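Local coordinates for protein 2',5'-phosphodiesterase 12 (Homo sapiens, PDB 4ZKF) that belongs to the endonuclease/exonuclease/phosphatase family of the DNase I-like fold and binds magnesium, at residues T308-H313 and G348-T353. Sequence-based numbering, arbitrary orientation.
With MG (magnesium ion), chain C.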
loop_
_atom_site.group_PDB
_atom_site.type_symbol
_atom_site.label_atom_id
_atom_site.label_comp_id
_atom_site.label_asym_id
_atom_site.label_seq_id
_atom_site.Cartn_x
_atom_site.Cartn_y
_atom_site.Cartn_z
ATOM N N THR A 308 8.150 -5.399 -4.670
ATOM C CA THR A 308 9.463 -4.838 -4.387
ATOM C C THR A 308 9.601 -3.371 -4.762
ATOM O O THR A 308 8.744 -2.782 -5.416
ATOM C CB THR A 308 10.587 -5.644 -5.102
ATOM O OG1 THR A 308 11.848 -5.308 -4.514
ATOM C CG2 THR A 308 10.626 -5.365 -6.630
ATOM N N HIS A 309 10.695 -2.785 -4.296
ATOM C CA HIS A 309 11.104 -1.444 -4.696
ATOM C C HIS A 309 12.587 -1.531 -4.950
ATOM O O HIS A 309 13.354 -1.671 -4.000
ATOM C CB HIS A 309 10.798 -0.417 -3.603
ATOM C CG HIS A 309 10.958 1.011 -4.049
ATOM N ND1 HIS A 309 10.833 2.071 -3.176
ATOM C CD2 HIS A 309 11.214 1.543 -5.260
ATOM C CE1 HIS A 309 11.020 3.200 -3.839
ATOM N NE2 HIS A 309 11.248 2.916 -5.104
ATOM N N LEU A 310 12.999 -1.467 -6.215
ATOM C CA LEU A 310 14.395 -1.721 -6.547
ATOM C C LEU A 310 15.211 -0.458 -6.386
ATOM O O LEU A 310 14.659 0.627 -6.223
ATOM C CB LEU A 310 14.543 -2.249 -7.973
ATOM C CG LEU A 310 13.923 -3.604 -8.303
ATOM C CD1 LEU A 310 14.471 -4.041 -9.646
ATOM C CD2 LEU A 310 14.244 -4.630 -7.217
ATOM N N TYR A 311 16.528 -0.615 -6.446
ATOM C CA TYR A 311 17.459 0.503 -6.303
ATOM C C TYR A 311 17.117 1.638 -7.253
ATOM O O TYR A 311 16.816 1.407 -8.420
ATOM C CB TYR A 311 18.886 0.014 -6.542
ATOM C CG TYR A 311 19.959 1.070 -6.377
ATOM C CD1 TYR A 311 20.010 1.880 -5.243
ATOM C CD2 TYR A 311 20.942 1.231 -7.344
ATOM C CE1 TYR A 311 21.008 2.835 -5.089
ATOM C CE2 TYR A 311 21.940 2.182 -7.197
ATOM C CZ TYR A 311 21.971 2.972 -6.069
ATOM O OH TYR A 311 22.964 3.915 -5.939
ATOM N N TRP A 312 17.185 2.863 -6.737
ATOM C CA TRP A 312 16.622 4.034 -7.394
ATOM C C TRP A 312 17.545 4.772 -8.368
ATOM O O TRP A 312 17.065 5.443 -9.281
ATOM C CB TRP A 312 16.162 5.027 -6.329
ATOM C CG TRP A 312 17.313 5.634 -5.601
ATOM C CD1 TRP A 312 17.962 5.122 -4.515
ATOM C CD2 TRP A 312 17.980 6.861 -5.926
ATOM N NE1 TRP A 312 18.986 5.960 -4.137
ATOM C CE2 TRP A 312 19.016 7.035 -4.988
ATOM C CE3 TRP A 312 17.792 7.834 -6.916
ATOM C CZ2 TRP A 312 19.864 8.141 -5.007
ATOM C CZ3 TRP A 312 18.635 8.931 -6.935
ATOM C CH2 TRP A 312 19.658 9.076 -5.985
ATOM N N HIS A 313 18.857 4.674 -8.180
ATOM C CA HIS A 313 19.764 5.567 -8.911
ATOM C C HIS A 313 19.728 5.357 -10.432
ATOM O O HIS A 313 19.761 4.232 -10.909
ATOM C CB HIS A 313 21.197 5.404 -8.395
ATOM C CG HIS A 313 22.104 6.532 -8.778
ATOM N ND1 HIS A 313 22.696 6.623 -10.019
ATOM C CD2 HIS A 313 22.510 7.622 -8.084
ATOM C CE1 HIS A 313 23.430 7.721 -10.073
ATOM N NE2 HIS A 313 23.338 8.342 -8.911
ATOM N N GLY A 348 5.618 -4.057 -8.381
ATOM C CA GLY A 348 6.672 -3.249 -7.817
ATOM C C GLY A 348 6.936 -1.936 -8.499
ATOM O O GLY A 348 6.451 -1.668 -9.592
ATOM N N ASP A 349 7.712 -1.110 -7.811
ATOM C CA ASP A 349 8.378 0.020 -8.437
ATOM C C ASP A 349 9.765 -0.481 -8.789
ATOM O O ASP A 349 10.608 -0.632 -7.906
ATOM C CB ASP A 349 8.441 1.222 -7.495
ATOM C CG ASP A 349 9.178 2.403 -8.099
ATOM O OD1 ASP A 349 9.797 2.263 -9.183
ATOM O OD2 ASP A 349 9.139 3.482 -7.484
ATOM N N PHE A 350 9.993 -0.754 -10.075
ATOM C CA PHE A 350 11.226 -1.406 -10.490
ATOM C C PHE A 350 12.286 -0.390 -10.885
ATOM O O PHE A 350 13.433 -0.757 -11.157
ATOM C CB PHE A 350 10.945 -2.388 -11.625
ATOM C CG PHE A 350 10.089 -3.551 -11.191
ATOM C CD1 PHE A 350 8.708 -3.446 -11.190
ATOM C CD2 PHE A 350 10.668 -4.712 -10.718
ATOM C CE1 PHE A 350 7.909 -4.505 -10.761
ATOM C CE2 PHE A 350 9.881 -5.771 -10.280
ATOM C CZ PHE A 350 8.499 -5.665 -10.304
ATOM N N ASN A 351 11.904 0.885 -10.873
ATOM C CA ASN A 351 12.826 1.969 -11.225
ATOM C C ASN A 351 13.522 1.685 -12.550
ATOM O O ASN A 351 14.689 2.030 -12.726
ATOM C CB ASN A 351 13.871 2.182 -10.121
ATOM C CG ASN A 351 13.416 3.171 -9.074
ATOM O OD1 ASN A 351 12.978 4.274 -9.401
ATOM N ND2 ASN A 351 13.514 2.784 -7.804
ATOM N N SER A 352 12.787 1.054 -13.467
ATOM C CA SER A 352 13.314 0.627 -14.765
ATOM C C SER A 352 12.296 0.878 -15.863
ATOM O O SER A 352 11.169 0.383 -15.790
ATOM C CB SER A 352 13.678 -0.867 -14.764
ATOM O OG SER A 352 14.575 -1.180 -13.725
ATOM N N THR A 353 12.691 1.637 -16.881
ATOM C CA THR A 353 11.837 1.851 -18.039
ATOM C C THR A 353 11.891 0.640 -18.989
ATOM O O THR A 353 12.774 -0.210 -18.869
ATOM C CB THR A 353 12.241 3.141 -18.818
ATOM O OG1 THR A 353 13.566 2.996 -19.335
ATOM C CG2 THR A 353 12.177 4.361 -17.911
HETATM MG MG MG C . 11.310 4.847 -7.275
HETATM O O HOH W 1 9.776 6.855 -6.675
#
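H309 and D349, the last residues of two neighbouring parallel strands, and N351 in the loop after the second converge on one magnesium ion. D349 OD2 lies 2.6 Å from the magnesium, a bond that a water also makes, while N351 OD1 approaches to 2.8 Å; the H309 ring meets the ion edge-on and in its plane, with NE2 at 2.9 Å. These are long distances for magnesium, so the coordination looks loose. H309 and D349 are bridge partners and so project from the same face of the sheet; CG anti to the backbone N in both (chi1 -169° and 178°) lays them side by side, ring and carboxylate planes 24° apart.

The carboxylate is held by more than the metal: D349 OD1 accepts the backbone N-H of N351, closing an Asx turn that carries N351 round towards the ion, and N154 donates to OD2. The amide of N351 is fixed in turn, since its ND2 reaches L310 O at 2.9 Å; that oxygen lies almost in the amide plane, although the donor stands well above the carbonyl plane. One amide thus spans the backbone of the other strand's extension and the metal.

Parallel pairing sets the register beneath the site. D349 N donates to T308 O, and L310 N to D349 O at 3.0 Å in a nearly straight bond. On the side away from the metal, T308 CG2 comes within 3.7 Å of F350 CE2, and L310 CD1 touches the edge of the same ring; the F350 side chain also touches M324 and M358.

Joined through helix 317-338, strands 302-309 and 344-349 form a beta-alpha-beta unit whose C-terminal ends and the loop after the second strand contribute to the metal site, with the Gly-Asp-Phe-Asn sequence characteristic of the DNase I-like endonuclease/exonuclease/phosphatase fold.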